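Local coordinates for putative uncharacterized protein (Methanosarcina barkeri str. Fusaro, PDB 3P43) that is a manganese-binding member of the LigD 3'-phosphoesterase superfamily and probably removes phosphate groups hydrolytically from the 3' ends of broken DNA strands, at residues 30-35 and 120-125; 42-47 and 101-106; 62-67 and 129-134. All blocks are in the same frame, centred on the assembly; numbering follows the deposited sequence.

Contact 1 (30-35 and 120-125); sequences PIFVVQ and VSLEGK
Phe32 reaches from its strand to the side chain of Leu122 and the backbone of Glu123 and Gly124, and its ring is met in two different ways. Over one face lies a methyl of Leu122, with Leu122 CD2 4.0 Å from Phe32 CD2 and slightly farther from CG. The other meeting is at the rim: Phe32 CE2 comes to 3.7 Å from Gly124 N, close to the ring plane, and Phe32 CZ lies 3.7 Å from Gly124 CA. The aromatic edge thus abuts the peptide joining Glu123 to Gly124, whose carbon, Glu123 C, stands 3.9 Å from Phe32 CE2. The Phe32 and Leu122 side chains cross at about a right angle. Phe32 CG sits between the backbone N and the carbonyl carbon (chi1 87°), which stands the ring out from strand 31-38 toward the other segment. No hydrogen bond links the segments; the contact is van der Waals packing, apolar between Phe32 and Leu122 and ring edge against peptide at Gly124, largely buried, with Glu123 at its margin and its carboxylate leading away. Strand 98-114 pairs with both strand 31-38 and strand 117-123, so the ring reaches across this intervening strand, touching Asp104 on the way. Leu48 of strand 42-50 also packs on Phe32, while Leu127 in the following loop packs on Leu122.

Contact 2 (42-47 and 101-106); sequences LHYDFR and EIWDRG. With MN (manganese (II) ion), chain B.
Tyr44 turns one ring edge to the indole of Trp103. Followed outward from the backbone, the tryptophan meets it atom by atom. Trp103 CB lies 4.1 Å from Tyr44 CE1, at the margin of the contact. The next atom, Trp103 CG, comes nearer, 3.6 Å from the same CE1, and also lies near Tyr44 CD1. At Trp103 CD1 the approach is tightest, 3.5 Å to Tyr44 CE1, and at NE1 the gap to CE1 has widened again to 3.9 Å. Beyond the five-membered ring the six-membered one runs on toward the loop of residues 62-67, where Trp103 CZ2 and CH2 pack on Glu62, Pro63 and Lys65. Extension of CG opposite the backbone N (chi1 -176°) carries the indole to Tyr44. The result is a T-shaped pair: the planes meet at 75°, the centroids of the Tyr44 ring and the five-membered ring are 4.9 Å apart, and CE1 stands over the indole face, displaced toward its rim. Trp103 and Asp104 form a classic beta bulge opposite Val34, the residue of strand 31-38 between these strands. The neighbours of Tyr44 on its strand serve the metal: His43 NE2 binds manganese at 2.3 Å and Asp45 OD2 at 2.2 Å. Along strand 42-50 Tyr44 faces Trp103 on one side, while His43 and Asp45 face the manganese on the other; with His37 of strand 31-38 they make the two-histidine, one-aspartate site of this beta-barrel phosphoesterase.

Contact 3 (62-67 and 129-134); sequences EPPKDA and GIYVLI
Tyr131 ends its side chain in a hydrogen bond to the loop of residues 62-67, the one polar link between the two segments. Its hydroxyl donates to the backbone carbonyl of Pro64, with Tyr131 OH 2.8 Å from Pro64 O. The donor lies in the carbonyl plane, at a C=O...donor angle of 146°, and the oxygen in turn lies near the plane of the phenol ring, at its edge. Tyr131 CE1 is therefore also close to Pro64 O, at 3.1 Å. This bond fixes the outer end of the side chain and gives the hydroxyl of this buried residue a partner. Tyr131 does not leave its backbone aimed at the loop; with CG beside the backbone N (chi1 -78°), the long ring carries the hydroxyl there. Apolar contact is slight by comparison: Pro64 CG rests 4.4 Å from Tyr131 CE1. Lys65 adds a looser backbone approach, with Lys65 O 3.7 Å from Tyr131 OH, while its side chain sets off away from the strand. Lys65 O accepts a hydrogen bond from Lys149 NZ. Strand 130-135, which carries the tyrosine, pairs on one side with strand 117-123 and on the other with strand 145-149, whose Lys149 touches the Tyr131 side chain. The loop connects strands 53-59 and 70-80, with Pro63 packed on Leu127 and on Trp103 of strand 98-114.

In the fold
From the N terminus, strand 31-38 enters first and contact 1 ties it to residues 120-125, closing the widest loop of the three. Contact 2, between 42-47 and 101-106, is nested within that loop and closes the shortest. The loop at 62-67 comes next, but its partner at 129-134 follows the other second segments, so contact 3 crosses both contacts 1 and 2 and closes a loop of intermediate length. Backbone pairing joins them: strand 31-38 lies between strands 42-50 and 98-114, while strand 117-123 pairs with strand 130-135. Together the contacts link the metal-bearing strands, the later strands and the loop after strand 53-59 of the barrel.

Contact 1 (30-35 and 120-125)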
loop_
_atom_site.group_PDB
_atom_site.type_symbol
_atom_site.label_atom_id
_atom_site.label_comp_id
_atom_site.label_asym_id
_atom_site.label_seq_id
_atom_site.Cartn_x
_atom_site.Cartn_y
_atom_site.Cartn_z
ATOM N N PRO A 30 -14.657 0.530 3.365
ATOM C CA PRO A 30 -13.524 1.190 2.716
ATOM C C PRO A 30 -12.700 0.106 2.037
ATOM O O PRO A 30 -12.769 -1.043 2.461
ATOM C CB PRO A 30 -12.750 1.793 3.885
ATOM C CG PRO A 30 -13.101 0.961 5.039
ATOM C CD PRO A 30 -14.523 0.522 4.832
ATOM N N ILE A 31 -11.949 0.445 0.998
ATOM C CA ILE A 31 -11.236 -0.588 0.263
ATOM C C ILE A 31 -9.723 -0.415 0.312
ATOM O O ILE A 31 -9.217 0.670 0.588
ATOM C CB ILE A 31 -11.696 -0.667 -1.208
ATOM C CG1 ILE A 31 -11.167 0.522 -2.007
ATOM C CG2 ILE A 31 -13.218 -0.778 -1.298
ATOM C CD1 ILE A 31 -11.595 0.507 -3.450
ATOM N N PHE A 32 -9.009 -1.506 0.055
ATOM C CA PHE A 32 -7.568 -1.456 -0.087
ATOM C C PHE A 32 -7.235 -2.091 -1.422
ATOM O O PHE A 32 -7.965 -2.965 -1.906
ATOM C CB PHE A 32 -6.854 -2.169 1.080
ATOM C CG PHE A 32 -6.658 -3.659 0.881
ATOM C CD1 PHE A 32 -5.535 -4.146 0.232
ATOM C CD2 PHE A 32 -7.582 -4.568 1.374
ATOM C CE1 PHE A 32 -5.350 -5.509 0.048
ATOM C CE2 PHE A 32 -7.403 -5.928 1.203
ATOM C CZ PHE A 32 -6.287 -6.404 0.538
ATOM N N VAL A 33 -6.154 -1.630 -2.034
ATOM C CA VAL A 33 -5.694 -2.218 -3.284
ATOM C C VAL A 33 -4.181 -2.353 -3.252
ATOM O O VAL A 33 -3.479 -1.561 -2.619
ATOM C CB VAL A 33 -6.124 -1.389 -4.515
ATOM C CG1 VAL A 33 -5.369 -0.081 -4.561
ATOM C CG2 VAL A 33 -5.901 -2.179 -5.806
ATOM N N VAL A 34 -3.691 -3.393 -3.910
ATOM C CA VAL A 34 -2.271 -3.561 -4.120
ATOM C C VAL A 34 -2.049 -3.672 -5.624
ATOM O O VAL A 34 -2.553 -4.587 -6.274
ATOM C CB VAL A 34 -1.739 -4.820 -3.427
ATOM C CG1 VAL A 34 -0.277 -5.044 -3.798
ATOM C CG2 VAL A 34 -1.909 -4.720 -1.922
ATOM N N GLN A 35 -1.310 -2.720 -6.174
ATOM C CA GLN A 35 -0.977 -2.742 -7.589
ATOM C C GLN A 35 0.511 -3.008 -7.791
ATOM O O GLN A 35 1.363 -2.285 -7.268
ATOM C CB GLN A 35 -1.386 -1.422 -8.255
ATOM C CG GLN A 35 -2.859 -1.367 -8.675
ATOM C CD GLN A 35 -3.386 0.051 -8.773
ATOM O OE1 GLN A 35 -2.912 0.943 -8.074
ATOM N NE2 GLN A 35 -4.382 0.264 -9.633
ATOM N N VAL A 120 -4.491 -1.802 10.486
ATOM C CA VAL A 120 -5.706 -2.133 9.747
ATOM C C VAL A 120 -5.937 -3.640 9.672
ATOM O O VAL A 120 -4.992 -4.422 9.669
ATOM C CB VAL A 120 -5.644 -1.585 8.314
ATOM C CG1 VAL A 120 -5.556 -0.081 8.332
ATOM C CG2 VAL A 120 -4.450 -2.184 7.573
ATOM N N SER A 121 -7.200 -4.046 9.619
ATOM C CA SER A 121 -7.515 -5.446 9.381
ATOM C C SER A 121 -7.934 -5.620 7.925
ATOM O O SER A 121 -8.972 -5.112 7.504
ATOM C CB SER A 121 -8.619 -5.926 10.316
ATOM O OG SER A 121 -8.890 -7.293 10.098
ATOM N N LEU A 122 -7.114 -6.330 7.158
ATOM C CA LEU A 122 -7.350 -6.481 5.726
ATOM C C LEU A 122 -8.174 -7.719 5.381
ATOM O O LEU A 122 -8.015 -8.779 5.990
ATOM C CB LEU A 122 -6.020 -6.537 4.972
ATOM C CG LEU A 122 -5.040 -5.380 5.169
ATOM C CD1 LEU A 122 -3.853 -5.561 4.243
ATOM C CD2 LEU A 122 -5.715 -4.059 4.903
ATOM N N GLU A 123 -9.042 -7.580 4.385
ATOM C CA GLU A 123 -9.823 -8.708 3.894
ATOM C C GLU A 123 -9.647 -8.860 2.387
ATOM O O GLU A 123 -10.522 -8.485 1.611
ATOM C CB GLU A 123 -11.302 -8.532 4.250
ATOM C CG GLU A 123 -12.175 -9.721 3.888
ATOM C CD GLU A 123 -11.643 -11.025 4.458
ATOM O OE1 GLU A 123 -11.647 -11.181 5.700
ATOM O OE2 GLU A 123 -11.219 -11.892 3.660
ATOM N N GLY A 124 -8.501 -9.399 1.980
ATOM C CA GLY A 124 -8.212 -9.618 0.575
ATOM C C GLY A 124 -8.013 -11.092 0.266
ATOM O O GLY A 124 -8.321 -11.954 1.091
ATOM N N LYS A 125 -7.497 -11.380 -0.925
ATOM C CA LYS A 125 -7.275 -12.756 -1.355
ATOM C C LYS A 125 -5.846 -13.192 -1.059
ATOM O O LYS A 125 -5.573 -14.375 -0.878
ATOM C CB LYS A 125 -7.548 -12.903 -2.852
ATOM C CG LYS A 125 -8.986 -12.650 -3.253
ATOM C CD LYS A 125 -9.186 -12.977 -4.720
ATOM C CE LYS A 125 -10.650 -12.890 -5.120
ATOM N NZ LYS A 125 -10.837 -13.238 -6.557
#

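Contact 2 (42-47 and 101-106)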
loop_
_atom_site.group_PDB
_atom_site.type_symbol
_atom_site.label_atom_id
_atom_site.label_comp_id
_atom_site.label_asym_id
_atom_site.label_seq_id
_atom_site.Cartn_x
_atom_site.Cartn_y
_atom_site.Cartn_z
ATOM N N LEU A 42 10.512 -2.791 -10.685
ATOM C CA LEU A 42 9.279 -3.467 -10.323
ATOM C C LEU A 42 9.053 -3.274 -8.825
ATOM O O LEU A 42 9.937 -3.577 -8.022
ATOM C CB LEU A 42 9.383 -4.958 -10.662
ATOM C CG LEU A 42 8.125 -5.830 -10.646
ATOM C CD1 LEU A 42 7.536 -5.963 -9.238
ATOM C CD2 LEU A 42 7.092 -5.294 -11.639
ATOM N N HIS A 43 7.882 -2.768 -8.457
ATOM C CA HIS A 43 7.530 -2.606 -7.049
ATOM C C HIS A 43 6.029 -2.745 -6.868
ATOM O O HIS A 43 5.295 -2.954 -7.833
ATOM C CB HIS A 43 8.001 -1.254 -6.516
ATOM C CG HIS A 43 7.341 -0.090 -7.179
ATOM N ND1 HIS A 43 7.797 0.447 -8.364
ATOM C CD2 HIS A 43 6.260 0.643 -6.825
ATOM C CE1 HIS A 43 7.025 1.460 -8.710
ATOM N NE2 HIS A 43 6.088 1.602 -7.792
ATOM N N TYR A 44 5.573 -2.640 -5.628
ATOM C CA TYR A 44 4.159 -2.788 -5.341
ATOM C C TYR A 44 3.626 -1.553 -4.653
ATOM O O TYR A 44 4.194 -1.073 -3.673
ATOM C CB TYR A 44 3.903 -4.039 -4.499
ATOM C CG TYR A 44 4.128 -5.325 -5.264
ATOM C CD1 TYR A 44 3.054 -6.062 -5.747
ATOM C CD2 TYR A 44 5.415 -5.794 -5.514
ATOM C CE1 TYR A 44 3.249 -7.233 -6.456
ATOM C CE2 TYR A 44 5.622 -6.971 -6.225
ATOM C CZ TYR A 44 4.535 -7.685 -6.693
ATOM O OH TYR A 44 4.722 -8.852 -7.395
ATOM N N ASP A 45 2.540 -1.022 -5.190
ATOM C CA ASP A 45 1.893 0.117 -4.567
ATOM C C ASP A 45 0.768 -0.387 -3.677
ATOM O O ASP A 45 -0.135 -1.093 -4.129
ATOM C CB ASP A 45 1.396 1.101 -5.620
ATOM C CG ASP A 45 2.533 1.792 -6.339
ATOM O OD1 ASP A 45 3.365 2.425 -5.658
ATOM O OD2 ASP A 45 2.608 1.701 -7.577
ATOM N N PHE A 46 0.872 -0.053 -2.394
ATOM C CA PHE A 46 -0.115 -0.429 -1.399
ATOM C C PHE A 46 -0.970 0.796 -1.063
ATOM O O PHE A 46 -0.442 1.829 -0.660
ATOM C CB PHE A 46 0.587 -0.963 -0.144
ATOM C CG PHE A 46 -0.352 -1.297 0.970
ATOM C CD1 PHE A 46 -1.108 -2.455 0.929
ATOM C CD2 PHE A 46 -0.488 -0.450 2.051
ATOM C CE1 PHE A 46 -1.980 -2.761 1.947
ATOM C CE2 PHE A 46 -1.358 -0.755 3.076
ATOM C CZ PHE A 46 -2.110 -1.909 3.022
ATOM N N ARG A 47 -2.282 0.679 -1.239
ATOM C CA ARG A 47 -3.175 1.824 -1.091
ATOM C C ARG A 47 -4.342 1.540 -0.156
ATOM O O ARG A 47 -4.990 0.499 -0.256
ATOM C CB ARG A 47 -3.733 2.245 -2.449
ATOM C CG ARG A 47 -2.698 2.417 -3.542
ATOM C CD ARG A 47 -3.353 2.974 -4.789
ATOM N NE ARG A 47 -2.553 2.718 -5.972
ATOM C CZ ARG A 47 -1.487 3.428 -6.312
ATOM N NH1 ARG A 47 -1.100 4.441 -5.548
ATOM N NH2 ARG A 47 -0.810 3.123 -7.411
ATOM N N GLU A 101 -0.830 -3.579 -12.631
ATOM C CA GLU A 101 -1.713 -4.737 -12.497
ATOM C C GLU A 101 -2.234 -4.868 -11.072
ATOM O O GLU A 101 -1.510 -4.611 -10.110
ATOM C CB GLU A 101 -0.998 -6.027 -12.899
ATOM C CG GLU A 101 -1.860 -7.276 -12.712
ATOM C CD GLU A 101 -1.222 -8.522 -13.292
ATOM O OE1 GLU A 101 -0.303 -9.071 -12.648
ATOM O OE2 GLU A 101 -1.638 -8.951 -14.391
ATOM N N ILE A 102 -3.493 -5.269 -10.936
ATOM C CA ILE A 102 -4.069 -5.477 -9.617
ATOM C C ILE A 102 -3.532 -6.783 -9.065
ATOM O O ILE A 102 -3.831 -7.851 -9.597
ATOM C CB ILE A 102 -5.606 -5.551 -9.647
ATOM C CG1 ILE A 102 -6.200 -4.324 -10.338
ATOM C CG2 ILE A 102 -6.153 -5.654 -8.227
ATOM C CD1 ILE A 102 -6.237 -3.104 -9.466
ATOM N N TRP A 103 -2.730 -6.686 -8.005
ATOM C CA TRP A 103 -2.163 -7.854 -7.341
ATOM C C TRP A 103 -3.094 -8.392 -6.259
ATOM O O TRP A 103 -3.233 -9.604 -6.099
ATOM C CB TRP A 103 -0.811 -7.505 -6.737
ATOM C CG TRP A 103 -0.089 -8.663 -6.107
ATOM C CD1 TRP A 103 0.642 -9.620 -6.751
ATOM C CD2 TRP A 103 0.011 -8.962 -4.705
ATOM N NE1 TRP A 103 1.176 -10.501 -5.843
ATOM C CE2 TRP A 103 0.804 -10.118 -4.581
ATOM C CE3 TRP A 103 -0.503 -8.368 -3.547
ATOM C CZ2 TRP A 103 1.093 -10.694 -3.347
ATOM C CZ3 TRP A 103 -0.209 -8.940 -2.321
ATOM C CH2 TRP A 103 0.581 -10.088 -2.231
ATOM N N ASP A 104 -3.716 -7.488 -5.507
ATOM C CA ASP A 104 -4.753 -7.872 -4.557
ATOM C C ASP A 104 -5.745 -6.727 -4.395
ATOM O O ASP A 104 -5.451 -5.578 -4.724
ATOM C CB ASP A 104 -4.155 -8.248 -3.196
ATOM C CG ASP A 104 -5.135 -9.020 -2.313
ATOM O OD1 ASP A 104 -6.149 -9.527 -2.830
ATOM O OD2 ASP A 104 -4.887 -9.128 -1.098
ATOM N N ARG A 105 -6.922 -7.047 -3.880
ATOM C CA ARG A 105 -7.962 -6.050 -3.710
ATOM C C ARG A 105 -8.962 -6.515 -2.659
ATOM O O ARG A 105 -9.329 -7.687 -2.613
ATOM C CB ARG A 105 -8.670 -5.795 -5.044
ATOM C CG ARG A 105 -9.613 -4.609 -5.014
ATOM C CD ARG A 105 -10.634 -4.666 -6.132
ATOM N NE ARG A 105 -11.714 -3.719 -5.875
ATOM C CZ ARG A 105 -11.667 -2.435 -6.207
ATOM N NH1 ARG A 105 -10.597 -1.954 -6.822
ATOM N NH2 ARG A 105 -12.690 -1.636 -5.928
ATOM N N GLY A 106 -9.401 -5.600 -1.805
ATOM C CA GLY A 106 -10.349 -5.982 -0.785
ATOM C C GLY A 106 -10.878 -4.803 -0.006
ATOM O O GLY A 106 -10.815 -3.661 -0.453
HETATM MN MN MN B . 4.347 3.009 -8.072
#

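Contact 3 (62-67 and 129-134)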
loop_
_atom_site.group_PDB
_atom_site.type_symbol
_atom_site.label_atom_id
_atom_site.label_comp_id
_atom_site.label_asym_id
_atom_site.label_seq_id
_atom_site.Cartn_x
_atom_site.Cartn_y
_atom_site.Cartn_z
ATOM N N GLU A 62 7.004 -7.748 -2.633
ATOM C CA GLU A 62 5.614 -8.149 -2.422
ATOM C C GLU A 62 5.207 -7.889 -0.978
ATOM O O GLU A 62 5.966 -8.183 -0.050
ATOM C CB GLU A 62 5.406 -9.630 -2.743
ATOM C CG GLU A 62 5.745 -10.042 -4.172
ATOM C CD GLU A 62 5.208 -11.422 -4.521
ATOM O OE1 GLU A 62 4.664 -12.093 -3.614
ATOM O OE2 GLU A 62 5.321 -11.840 -5.698
ATOM N N PRO A 63 4.008 -7.327 -0.778
ATOM C CA PRO A 63 3.506 -7.185 0.591
ATOM C C PRO A 63 3.510 -8.556 1.253
ATOM O O PRO A 63 3.216 -9.547 0.591
ATOM C CB PRO A 63 2.075 -6.679 0.387
ATOM C CG PRO A 63 2.131 -5.947 -0.921
ATOM C CD PRO A 63 3.090 -6.745 -1.773
ATOM N N PRO A 64 3.863 -8.620 2.541
ATOM C CA PRO A 64 4.057 -9.930 3.171
ATOM C C PRO A 64 2.720 -10.605 3.471
ATOM O O PRO A 64 1.835 -9.986 4.059
ATOM C CB PRO A 64 4.798 -9.581 4.469
ATOM C CG PRO A 64 4.333 -8.195 4.797
ATOM C CD PRO A 64 4.101 -7.501 3.472
ATOM N N LYS A 65 2.580 -11.863 3.068
ATOM C CA LYS A 65 1.337 -12.596 3.286
ATOM C C LYS A 65 1.272 -13.204 4.683
ATOM O O LYS A 65 0.194 -13.541 5.173
ATOM C CB LYS A 65 1.161 -13.694 2.233
ATOM C CG LYS A 65 1.080 -13.186 0.799
ATOM C CD LYS A 65 0.940 -14.348 -0.165
ATOM C CE LYS A 65 1.112 -13.900 -1.602
ATOM N NZ LYS A 65 0.997 -15.038 -2.560
ATOM N N ASP A 66 2.431 -13.342 5.317
ATOM C CA ASP A 66 2.522 -13.916 6.656
ATOM C C ASP A 66 3.346 -13.024 7.573
ATOM O O ASP A 66 4.233 -12.309 7.116
ATOM C CB ASP A 66 3.171 -15.304 6.594
ATOM C CG ASP A 66 2.288 -16.337 5.926
ATOM O OD1 ASP A 66 1.047 -16.202 5.998
ATOM O OD2 ASP A 66 2.838 -17.289 5.334
ATOM N N ALA A 67 3.058 -13.081 8.872
ATOM C CA ALA A 67 3.850 -12.359 9.858
ATOM C C ALA A 67 5.298 -12.833 9.808
ATOM O O ALA A 67 5.605 -13.842 9.168
ATOM C CB ALA A 67 3.274 -12.561 11.252
ATOM N N GLY A 129 -6.008 -10.285 7.523
ATOM C CA GLY A 129 -5.637 -10.103 8.912
ATOM C C GLY A 129 -5.008 -8.755 9.193
ATOM O O GLY A 129 -5.021 -7.856 8.350
ATOM N N ILE A 130 -4.436 -8.619 10.383
ATOM C CA ILE A 130 -3.971 -7.320 10.838
ATOM C C ILE A 130 -2.594 -6.966 10.297
ATOM O O ILE A 130 -1.650 -7.742 10.405
ATOM C CB ILE A 130 -3.995 -7.213 12.374
ATOM C CG1 ILE A 130 -5.367 -7.637 12.910
ATOM C CG2 ILE A 130 -3.667 -5.790 12.813
ATOM C CD1 ILE A 130 -5.416 -7.774 14.416
ATOM N N TYR A 131 -2.505 -5.782 9.703
ATOM C CA TYR A 131 -1.264 -5.261 9.153
ATOM C C TYR A 131 -0.927 -3.935 9.815
ATOM O O TYR A 131 -1.824 -3.196 10.214
ATOM C CB TYR A 131 -1.391 -5.086 7.638
ATOM C CG TYR A 131 -1.251 -6.384 6.891
ATOM C CD1 TYR A 131 -0.111 -6.659 6.154
ATOM C CD2 TYR A 131 -2.251 -7.351 6.944
ATOM C CE1 TYR A 131 0.030 -7.855 5.478
ATOM C CE2 TYR A 131 -2.122 -8.551 6.266
ATOM C CZ TYR A 131 -0.976 -8.799 5.541
ATOM O OH TYR A 131 -0.828 -9.987 4.866
ATOM N N VAL A 132 0.366 -3.641 9.931
ATOM C CA VAL A 132 0.825 -2.453 10.643
ATOM C C VAL A 132 1.784 -1.624 9.794
ATOM O O VAL A 132 2.680 -2.161 9.139
ATOM C CB VAL A 132 1.520 -2.832 11.989
ATOM C CG1 VAL A 132 1.881 -1.583 12.799
ATOM C CG2 VAL A 132 0.629 -3.750 12.814
ATOM N N LEU A 133 1.572 -0.312 9.793
ATOM C CA LEU A 133 2.510 0.635 9.200
ATOM C C LEU A 133 3.014 1.588 10.281
ATOM O O LEU A 133 2.220 2.273 10.930
ATOM C CB LEU A 133 1.840 1.426 8.075
ATOM C CG LEU A 133 1.525 0.645 6.792
ATOM C CD1 LEU A 133 0.477 1.360 5.965
ATOM C CD2 LEU A 133 2.784 0.415 5.980
ATOM N N ILE A 134 4.330 1.621 10.483
ATOM C CA ILE A 134 4.933 2.504 11.483
ATOM C C ILE A 134 5.979 3.390 10.831
ATOM O O ILE A 134 6.934 2.892 10.241
ATOM C CB ILE A 134 5.612 1.708 12.619
ATOM C CG1 ILE A 134 4.640 0.696 13.225
ATOM C CG2 ILE A 134 6.132 2.645 13.703
ATOM C CD1 ILE A 134 5.227 -0.070 14.389
#